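Local coordinates for metal-dependent hydrolase (Lactobacillus plantarum, PDB 2F6K), which probably acts as a manganese-dependent decarboxylase of the amidohydrolase family, of the aminocarboxymuconate-semialdehyde decarboxylase type, at residues A[123-128]-A[177-182]. Sequence-based numbering, arbitrary orientation.
Sequences VPTNSR and FMDTTM
Asp179, on helix 171-189, reaches Thr125 and Asn126 just past the end of strand 120-124, the fourth strand of the amidohydrolase TIM barrel. The polar part of the contact centres on one carboxylate oxygen, Asp179 OD2, which takes two hydrogen bonds, one from the loop residue Thr125 and one from Asn126 at the start of the short strand 126-127. Thr125 OG1 donates to it in a bond that refines as very short, a length to be treated with caution at 2.5 Å resolution. With OG1 between the backbone N and the carbonyl carbon (chi1 44°), the hydroxyl also hydrogen-bonds to Asn156 N. The second donor, Asn126 ND2, lies 3.0 Å from Asp179 OD2; the bond is nearly straight at 172°, arrives on the syn side and tilts 35° out of the carboxylate plane. Asn126 is itself held through OD1 by Gly129 N and through ND2 by Glu157 O. The other carboxylate oxygen, Asp179 OD1, pairs with Tyr131 OH, so both carboxylate oxygens have partners in this buried setting. Replacing Asp179 with an alanine is likely to cost Tyr131 OH this partner and leave Asn126 ND2 with Glu157 O but no carboxylate. Nonpolar contact is slight: the Thr125 methyl rests on the helix backbone, CG2 lying 3.8 Å from Thr180 CA.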
# COMPACT_ATOMS: atom_id res chain seq x y z
N VAL A 123 5.98 -23.17 5.74
CA VAL A 123 5.62 -21.84 6.19
C VAL A 123 5.43 -20.87 5.03
O VAL A 123 6.07 -20.99 3.97
CB VAL A 123 6.68 -21.27 7.17
CG1 VAL A 123 6.80 -22.17 8.39
CG2 VAL A 123 8.05 -21.14 6.48
N PRO A 124 4.55 -19.88 5.20
CA PRO A 124 4.30 -18.89 4.15
C PRO A 124 5.40 -17.85 4.15
O PRO A 124 5.87 -17.44 5.21
CB PRO A 124 2.95 -18.31 4.55
CG PRO A 124 3.05 -18.29 6.05
CD PRO A 124 3.66 -19.65 6.35
N THR A 125 5.81 -17.41 2.96
CA THR A 125 6.83 -16.39 2.86
C THR A 125 6.35 -15.22 3.70
O THR A 125 7.14 -14.55 4.36
CB THR A 125 7.03 -15.94 1.41
OG1 THR A 125 5.75 -15.76 0.79
CG2 THR A 125 7.82 -17.00 0.64
N ASN A 126 5.04 -14.97 3.67
CA ASN A 126 4.44 -13.91 4.47
C ASN A 126 3.00 -14.27 4.75
O ASN A 126 2.31 -14.83 3.88
CB ASN A 126 4.50 -12.55 3.75
CG ASN A 126 3.21 -12.22 3.02
OD1 ASN A 126 2.20 -11.88 3.65
ND2 ASN A 126 3.23 -12.32 1.70
N SER A 127 2.55 -14.00 5.97
CA SER A 127 1.19 -14.29 6.36
C SER A 127 0.58 -12.93 6.63
O SER A 127 0.89 -12.30 7.64
CB SER A 127 1.16 -15.16 7.61
OG SER A 127 -0.17 -15.46 7.99
N ARG A 128 -0.26 -12.47 5.71
CA ARG A 128 -0.90 -11.16 5.82
C ARG A 128 0.06 -10.06 6.25
O ARG A 128 -0.32 -9.17 7.01
CB ARG A 128 -2.08 -11.19 6.81
CG ARG A 128 -3.32 -11.95 6.31
CD ARG A 128 -4.52 -11.72 7.24
NE ARG A 128 -5.09 -10.38 7.09
CZ ARG A 128 -5.96 -10.04 6.13
NH1 ARG A 128 -6.35 -10.93 5.25
NH2 ARG A 128 -6.44 -8.80 6.07
N PHE A 177 7.21 -15.19 -6.97
CA PHE A 177 8.65 -15.03 -7.06
C PHE A 177 9.16 -13.82 -6.33
O PHE A 177 10.19 -13.88 -5.64
CB PHE A 177 9.11 -14.99 -8.52
CG PHE A 177 9.27 -16.35 -9.13
CD1 PHE A 177 10.24 -16.58 -10.10
CD2 PHE A 177 8.47 -17.41 -8.72
CE1 PHE A 177 10.42 -17.84 -10.65
CE2 PHE A 177 8.64 -18.68 -9.27
CZ PHE A 177 9.62 -18.89 -10.23
N MSE A 178 8.46 -12.70 -6.47
CA MSE A 178 8.90 -11.50 -5.78
C MSE A 178 8.87 -11.75 -4.28
O MSE A 178 9.78 -11.33 -3.55
CB MSE A 178 8.00 -10.32 -6.16
CG MSE A 178 8.05 -9.97 -7.64
SE MSE A 178 7.17 -8.28 -8.10
CE MSE A 178 5.34 -8.75 -7.65
N ASP A 179 7.85 -12.46 -3.81
CA ASP A 179 7.74 -12.71 -2.38
C ASP A 179 8.81 -13.64 -1.83
O ASP A 179 9.36 -13.39 -0.76
CB ASP A 179 6.36 -13.24 -2.01
CG ASP A 179 5.85 -12.64 -0.72
OD1 ASP A 179 5.68 -11.40 -0.66
OD2 ASP A 179 5.63 -13.39 0.25
N THR A 180 9.10 -14.72 -2.55
CA THR A 180 10.12 -15.65 -2.11
C THR A 180 11.44 -14.92 -2.05
O THR A 180 12.22 -15.08 -1.10
CB THR A 180 10.25 -16.85 -3.07
OG1 THR A 180 9.08 -17.67 -2.95
CG2 THR A 180 11.49 -17.68 -2.74
N THR A 181 11.68 -14.08 -3.05
CA THR A 181 12.92 -13.33 -3.13
C THR A 181 13.05 -12.34 -1.98
O THR A 181 14.11 -12.23 -1.36
CB THR A 181 13.02 -12.57 -4.46
OG1 THR A 181 12.76 -13.46 -5.56
CG2 THR A 181 14.43 -11.99 -4.62
N MSE A 182 11.97 -11.61 -1.70
CA MSE A 182 12.02 -10.64 -0.62
C MSE A 182 12.22 -11.36 0.71
O MSE A 182 12.98 -10.89 1.56
CB MSE A 182 10.73 -9.81 -0.59
CG MSE A 182 10.51 -8.95 -1.83
SE MSE A 182 9.05 -7.65 -1.61
CE MSE A 182 7.54 -8.80 -1.94